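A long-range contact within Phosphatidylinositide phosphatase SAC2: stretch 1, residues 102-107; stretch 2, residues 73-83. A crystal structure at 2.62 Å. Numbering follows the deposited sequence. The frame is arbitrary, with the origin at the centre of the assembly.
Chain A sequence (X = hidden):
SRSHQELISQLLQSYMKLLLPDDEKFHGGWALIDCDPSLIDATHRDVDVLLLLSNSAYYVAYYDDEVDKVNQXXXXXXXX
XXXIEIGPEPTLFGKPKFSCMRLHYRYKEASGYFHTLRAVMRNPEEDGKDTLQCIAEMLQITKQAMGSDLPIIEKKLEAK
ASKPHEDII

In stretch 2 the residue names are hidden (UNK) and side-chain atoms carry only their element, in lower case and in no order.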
ATOM      1  N   ARG A 102      13.669  -7.986  -4.904  1.00 42.62           N
ATOM      2  CA  ARG A 102      14.518  -9.161  -4.945  1.00 42.60           C
ATOM      3  C   ARG A 102      13.688 -10.445  -4.984  1.00 40.91           C
ATOM      4  O   ARG A 102      12.923 -10.732  -4.063  1.00 40.94           O
ATOM      5  CB  ARG A 102      15.462  -9.141  -3.745  1.00 45.47           C
ATOM      6  CG  ARG A 102      16.542 -10.189  -3.766  1.00 46.76           C
ATOM      7  CD  ARG A 102      17.669  -9.789  -2.845  1.00 49.72           C
ATOM      8  NE  ARG A 102      18.624  -8.908  -3.510  1.00 50.54           N
ATOM      9  CZ  ARG A 102      19.662  -8.329  -2.911  1.00 53.90           C
ATOM     10  NH1 ARG A 102      19.889  -8.518  -1.614  1.00 55.78           N
ATOM     11  NH2 ARG A 102      20.474  -7.547  -3.612  1.00 55.23           N
ATOM     12  N   LEU A 103      13.847 -11.203  -6.065  1.00 39.75           N
ATOM     13  CA  LEU A 103      13.124 -12.452  -6.282  1.00 38.74           C
ATOM     14  C   LEU A 103      14.033 -13.638  -5.993  1.00 40.68           C
ATOM     15  O   LEU A 103      14.922 -13.952  -6.786  1.00 41.36           O
ATOM     16  CB  LEU A 103      12.617 -12.539  -7.729  1.00 37.11           C
ATOM     17  CG  LEU A 103      11.851 -11.364  -8.351  1.00 35.87           C
ATOM     18  CD1 LEU A 103      11.630 -11.593  -9.837  1.00 34.74           C
ATOM     19  CD2 LEU A 103      10.527 -11.136  -7.655  1.00 34.63           C
ATOM     20  N   HIS A 104      13.812 -14.290  -4.854  1.00 42.01           N
ATOM     21  CA  HIS A 104      14.614 -15.445  -4.451  1.00 44.72           C
ATOM     22  C   HIS A 104      14.038 -16.720  -5.057  1.00 44.89           C
ATOM     23  O   HIS A 104      12.876 -17.049  -4.835  1.00 44.33           O
ATOM     24  CB  HIS A 104      14.664 -15.566  -2.925  1.00 46.90           C
ATOM     25  CG  HIS A 104      15.294 -14.393  -2.240  1.00 47.57           C
ATOM     26  ND1 HIS A 104      16.589 -14.414  -1.768  1.00 50.24           N
ATOM     27  CD2 HIS A 104      14.806 -13.166  -1.942  1.00 46.22           C
ATOM     28  CE1 HIS A 104      16.873 -13.249  -1.213  1.00 50.44           C
ATOM     29  NE2 HIS A 104      15.807 -12.475  -1.303  1.00 48.59           N
ATOM     30  N   TYR A 105      14.853 -17.435  -5.823  1.00 46.48           N
ATOM     31  CA  TYR A 105      14.400 -18.670  -6.451  1.00 47.34           C
ATOM     32  C   TYR A 105      15.286 -19.874  -6.139  1.00 51.80           C
ATOM     33  O   TYR A 105      16.486 -19.737  -5.867  1.00 53.64           O
ATOM     34  CB  TYR A 105      14.208 -18.488  -7.963  1.00 45.30           C
ATOM     35  CG  TYR A 105      15.471 -18.319  -8.786  1.00 45.14           C
ATOM     36  CD1 TYR A 105      16.019 -17.054  -9.009  1.00 43.20           C
ATOM     37  CD2 TYR A 105      16.100 -19.421  -9.370  1.00 46.69           C
ATOM     38  CE1 TYR A 105      17.172 -16.891  -9.777  1.00 43.97           C
ATOM     39  CE2 TYR A 105      17.251 -19.273 -10.140  1.00 47.42           C
ATOM     40  CZ  TYR A 105      17.780 -18.006 -10.340  1.00 46.55           C
ATOM     41  OH  TYR A 105      18.918 -17.857 -11.097  1.00 47.89           O
ATOM     42  N   ARG A 106      14.671 -21.052  -6.169  1.00 54.09           N
ATOM     43  CA  ARG A 106      15.369 -22.299  -5.929  1.00 58.99           C
ATOM     44  C   ARG A 106      15.790 -22.898  -7.267  1.00 59.94           C
ATOM     45  O   ARG A 106      14.991 -22.967  -8.207  1.00 58.24           O
ATOM     46  CB  ARG A 106      14.479 -23.263  -5.144  1.00 61.23           C
ATOM     47  CG  ARG A 106      15.212 -24.467  -4.588  1.00 67.77           C
ATOM     48  CD  ARG A 106      14.344 -25.241  -3.611  1.00 72.57           C
ATOM     49  NE  ARG A 106      14.351 -24.648  -2.274  1.00 74.42           N
ATOM     50  CZ  ARG A 106      15.080 -25.097  -1.255  1.00 79.76           C
ATOM     51  NH1 ARG A 106      15.873 -26.152  -1.405  1.00 84.07           N
ATOM     52  NH2 ARG A 106      15.015 -24.492  -0.076  1.00 80.92           N
ATOM     53  N   TYR A 107      17.051 -23.311  -7.346  1.00 63.38           N
ATOM     54  CA  TYR A 107      17.626 -23.836  -8.577  1.00 65.09           C
ATOM     55  C   TYR A 107      18.452 -25.084  -8.281  1.00 70.69           C
ATOM     56  O   TYR A 107      19.362 -25.050  -7.448  1.00 73.54           O
ATOM     57  CB  TYR A 107      18.480 -22.764  -9.264  1.00 63.52           C
ATOM     58  CG  TYR A 107      19.147 -23.221 -10.541  1.00 65.37           C
ATOM     59  CD1 TYR A 107      18.396 -23.489 -11.686  1.00 64.04           C
ATOM     60  CD2 TYR A 107      20.530 -23.384 -10.605  1.00 69.03           C
ATOM     61  CE1 TYR A 107      19.008 -23.913 -12.864  1.00 66.25           C
ATOM     62  CE2 TYR A 107      21.151 -23.805 -11.778  1.00 71.04           C
ATOM     63  CZ  TYR A 107      20.385 -24.067 -12.904  1.00 69.81           C
ATOM     64  OH  TYR A 107      20.991 -24.483 -14.068  1.00 72.57           O
ATOM     65  N   UNK A  73      18.584 -15.754 -20.473  1.00 52.55           N
ATOM     66  CA  UNK A  73      17.161 -16.081 -20.491  1.00 48.96           C
ATOM     67  C   UNK A  73      16.851 -17.237 -19.546  1.00 47.61           C
ATOM     68  O   UNK A  73      17.542 -18.247 -19.544  1.00 49.70           O
ATOM     69  c   UNK A  73      12.940 -16.515 -22.440  1.00 45.15           C
ATOM     70  o   UNK A  73      11.391 -18.335 -22.395  1.00 46.57           O
ATOM     71  c   UNK A  73      14.249 -16.052 -22.324  1.00 45.90           C
ATOM     72  c   UNK A  73      15.002 -18.282 -21.884  1.00 48.09           C
ATOM     73  c   UNK A  73      12.677 -17.867 -22.275  1.00 46.03           C
ATOM     74  c   UNK A  73      15.296 -16.924 -22.038  1.00 47.76           C
ATOM     75  c   UNK A  73      13.702 -18.755 -21.996  1.00 47.06           C
ATOM     76  c   UNK A  73      16.716 -16.420 -21.918  1.00 49.86           C
ATOM     77  N   UNK A  74      15.802 -17.079 -18.748  1.00 44.56           N
ATOM     78  CA  UNK A  74      15.402 -18.093 -17.781  1.00 43.79           C
ATOM     79  C   UNK A  74      13.888 -18.234 -17.724  1.00 41.87           C
ATOM     80  O   UNK A  74      13.180 -17.250 -17.530  1.00 39.94           O
ATOM     81  c   UNK A  74      17.815 -17.551 -14.724  1.00 45.46           C
ATOM     82  o   UNK A  74      17.328 -16.595 -14.135  1.00 43.68           O
ATOM     83  n   UNK A  74      18.697 -18.358 -14.159  1.00 48.36           N
ATOM     84  c   UNK A  74      15.909 -17.736 -16.380  1.00 43.44           C
ATOM     85  c   UNK A  74      17.418 -17.866 -16.157  1.00 45.75           C
ATOM     86  N   UNK A  75      13.394 -19.454 -17.908  1.00 42.82           N
ATOM     87  CA  UNK A  75      12.031 -19.775 -17.513  1.00 41.74           C
ATOM     88  C   UNK A  75      12.123 -20.416 -16.148  1.00 42.67           C
ATOM     89  O   UNK A  75      12.922 -21.332 -15.929  1.00 44.83           O
ATOM     90  c   UNK A  75       9.335 -22.172 -18.957  1.00 42.89           C
ATOM     91  c   UNK A  75      11.350 -20.728 -18.492  1.00 43.36           C
ATOM     92  n   UNK A  75       8.866 -24.086 -16.903  1.00 43.23           N
ATOM     93  n   UNK A  75       8.028 -22.615 -18.478  1.00 42.80           N
ATOM     94  c   UNK A  75       7.836 -23.516 -17.515  1.00 43.21           C
ATOM     95  n   UNK A  75       6.605 -23.843 -17.159  1.00 43.70           N
ATOM     96  c   UNK A  75       9.909 -21.060 -18.103  1.00 41.90           C
ATOM     97  N   UNK A  76      11.315 -19.921 -15.224  1.00 41.57           N
ATOM     98  CA  UNK A  76      11.365 -20.380 -13.848  1.00 42.87           C
ATOM     99  C   UNK A  76       9.959 -20.705 -13.386  1.00 43.38           C
ATOM    100  O   UNK A  76       9.064 -19.852 -13.434  1.00 41.82           O
ATOM    101  c   UNK A  76      13.761 -17.474 -12.875  1.00 40.54           C
ATOM    102  c   UNK A  76      13.456 -18.922 -13.246  1.00 42.65           C
ATOM    103  c   UNK A  76      14.413 -19.887 -12.547  1.00 45.33           C
ATOM    104  c   UNK A  76      11.994 -19.302 -12.958  1.00 41.56           C
ATOM    105  N   UNK A  77       9.760 -21.948 -12.963  1.00 46.37           N
ATOM    106  CA  UNK A  77       8.477 -22.381 -12.430  1.00 47.94           C
ATOM    107  C   UNK A  77       8.142 -21.558 -11.196  1.00 46.71           C
ATOM    108  O   UNK A  77       9.039 -21.182 -10.434  1.00 46.24           O
ATOM    109  o   UNK A  77       7.277 -24.290 -11.545  1.00 54.35           O
ATOM    110  c   UNK A  77       8.520 -23.864 -12.076  1.00 51.93           C
ATOM    111  N   UNK A  78       6.856 -21.272 -11.006  1.00 46.76           N
ATOM    112  CA  UNK A  78       6.414 -20.504  -9.846  1.00 46.08           C
ATOM    113  C   UNK A  78       6.584 -21.270  -8.532  1.00 49.14           C
ATOM    114  O   UNK A  78       6.720 -20.658  -7.473  1.00 48.70           O
ATOM    115  c   UNK A  78       4.767 -18.807 -10.966  1.00 42.80           C
ATOM    116  c   UNK A  78       3.294 -18.642 -11.291  1.00 43.43           C
ATOM    117  c   UNK A  78       4.977 -20.004 -10.023  1.00 45.78           C
ATOM    118  c   UNK A  78       5.325 -17.514 -10.392  1.00 39.57           C
ATOM    119  N   UNK A  79       6.586 -22.603  -8.603  1.00 52.87           N
ATOM    120  CA  UNK A  79       6.857 -23.436  -7.429  1.00 56.71           C
ATOM    121  C   UNK A  79       8.194 -23.098  -6.779  1.00 56.00           C
ATOM    122  O   UNK A  79       8.337 -23.193  -5.558  1.00 57.91           O
ATOM    123  c   UNK A  79       6.851 -24.924  -7.782  1.00 61.01           C
ATOM    124  o   UNK A  79       4.253 -26.856  -9.300  1.00 71.16           O
ATOM    125  o   UNK A  79       4.987 -24.883  -9.939  1.00 64.38           O
ATOM    126  c   UNK A  79       4.866 -25.789  -9.082  1.00 67.06           C
ATOM    127  c   UNK A  79       5.491 -25.591  -7.712  1.00 65.53           C
ATOM    128  N   UNK A  80       9.164 -22.707  -7.605  1.00 53.79           N
ATOM    129  CA  UNK A  80      10.530 -22.461  -7.153  1.00 53.75           C
ATOM    130  C   UNK A  80      10.800 -21.037  -6.677  1.00 50.77           C
ATOM    131  O   UNK A  80      11.866 -20.764  -6.122  1.00 51.29           O
ATOM    132  c   UNK A  80      11.534 -22.851  -8.242  1.00 54.13           C
ATOM    133  c   UNK A  80      11.572 -24.348  -8.495  1.00 58.19           C
ATOM    134  n   UNK A  80      11.412 -25.141  -7.440  1.00 61.88           N
ATOM    135  o   UNK A  80      11.745 -24.783  -9.630  1.00 58.99           O
ATOM    136  N   UNK A  81       9.842 -20.138  -6.900  1.00 48.09           N
ATOM    137  CA  UNK A  81       9.928 -18.772  -6.389  1.00 45.68           C
ATOM    138  C   UNK A  81       9.617 -18.764  -4.894  1.00 47.38           C
ATOM    139  O   UNK A  81       8.461 -18.894  -4.498  1.00 48.09           O
ATOM    140  c   UNK A  81       9.012 -16.339  -6.827  1.00 41.07           C
ATOM    141  c   UNK A  81      10.414 -15.761  -6.974  1.00 40.53           C
ATOM    142  c   UNK A  81       8.976 -17.842  -7.154  1.00 43.09           C
ATOM    143  c   UNK A  81       8.032 -15.584  -7.693  1.00 38.92           C
ATOM    144  N   UNK A  82      10.655 -18.607  -4.074  1.00 48.49           N
ATOM    145  CA  UNK A  82      10.551 -18.768  -2.618  1.00 51.11           C
ATOM    146  C   UNK A  82       9.884 -17.588  -1.918  1.00 49.48           C
ATOM    147  O   UNK A  82       8.954 -17.772  -1.134  1.00 51.10           O
ATOM    148  o   UNK A  82      14.649 -21.434  -1.910  1.00 65.58           O
ATOM    149  c   UNK A  82      14.104 -20.306  -1.923  1.00 61.54           C
ATOM    150  o   UNK A  82      14.645 -19.285  -1.432  1.00 61.63           O
ATOM    151  c   UNK A  82      11.930 -19.001  -1.991  1.00 53.64           C
ATOM    152  c   UNK A  82      12.725 -20.168  -2.563  1.00 56.89           C
ATOM    153  N   UNK A  83      10.381 -16.383  -2.194  1.00 46.74           N
ATOM    154  CA  UNK A  83       9.940 -15.173  -1.509  1.00 45.48           C
ATOM    155  C   UNK A  83      10.335 -13.930  -2.294  1.00 42.78           C
ATOM    156  O   UNK A  83      11.182 -13.995  -3.187  1.00 41.91           O
ATOM    157  c   UNK A  83      14.068 -14.978   1.405  1.00 54.05           C
ATOM    158  c   UNK A  83      12.551 -15.059   1.395  1.00 51.99           C
ATOM    159  c   UNK A  83      10.522 -15.108  -0.090  1.00 48.16           C
ATOM    160  n   UNK A  83      14.612 -14.738   2.768  1.00 57.76           N
ATOM    161  c   UNK A  83      12.040 -15.147  -0.027  1.00 49.25           C
TER

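Position 73 has eight side-chain atoms: one carbon leading into a six-carbon ring that bears an oxygen. That is a tyrosine. Tyr73 lies out of reach of stretch 1 and plays no part in the contact.

Position 74 carries three carbons, the third bonded to one oxygen and one nitrogen. Its side-chain nitrogen lies 3.1 Å from Tyr105 OH. The residue is a glutamine. In Gln74, NE2 donates to that hydroxyl at an N-H...acceptor angle of 161°, a nearly straight hydrogen bond.

Position 75 shows three carbons, a nitrogen, then a carbon with two further nitrogens: a guanidinium, hence Arg75, out of reach of stretch 1.

Position 76 has four carbons forked at the second, and a terminal carbon stands 3.6 Å from Tyr105 CD2. The pattern is that of leucine. That carbon is Leu76 CD2, and CD1 lies over one face of the ring; carbon meets carbon, an apolar contact.

Position 77 has one carbon and one oxygen and is Ser77. Position 78, four carbons forked at the second, is Leu78. Position 79 has three carbons, the last with two oxygens, and is Glu79. None of the three touches stretch 1, but they build the turn: the backbone N of position 80 bonds to Ser77 O at 3.2 Å.

Position 80 has two carbons, the second carrying one oxygen and one nitrogen. Its backbone O accepts from Arg106 N at 2.8 Å and 158°, while the side chain packs beside Arg106, with CB 3.5 Å from Arg106 O. This is an asparagine. Asn80 O also meets Tyr105 CA at 3.3 Å in a CA-H...O contact.

Position 81 again has four carbons forked at the second; a terminal carbon lies 4.0 Å from Leu103 CB, and the backbone N bonds to Leu78 O at 3.2 Å. The residue is Leu81, and that carbon is CD1. Leu81 pairs with Tyr105 in an antiparallel, non-hydrogen-bonded bridge, CA to CA 4.5 Å.

Position 82 has three carbons, the third ending in two oxygens, one of them 3.2 Å from Arg106 NE. This is a glutamate. Glu82 OE2 and Arg106 NE form a salt bridge, whose hydrogen bond is weak, bent to 124°. The backbone bond is better: Glu82 N donates to His104 O at 2.8 Å and 149°.

Position 83 is a row of four carbons ending in nitrogen, with the fourth carbon, the one bearing the nitrogen, above the His104 ring. It is a lysine. Lys83 CE sits 3.9 Å from the centroid of the His104 ring and 9° off its normal, a CH-pi contact over the face. Lys83 O accepts from His104 N at 3.1 Å and 159°.

The contact thus joins strand 102-107 to strand 81-83 and the residue before it, with N-to-C directions 134° apart. Three backbone hydrogen bonds hold the edge, while the side chains of Tyr105 and Leu81 lie on one sheet face and those of His104 and Lys83 on the other. The Tyr105 side chain also reaches back to strand 73-77, where Leu76 packs on its ring and Gln74 binds its hydroxyl. Together the stretches bury 603 Å², both sides summed.

Stretch 2 (73-83) YQRLSLENLEK
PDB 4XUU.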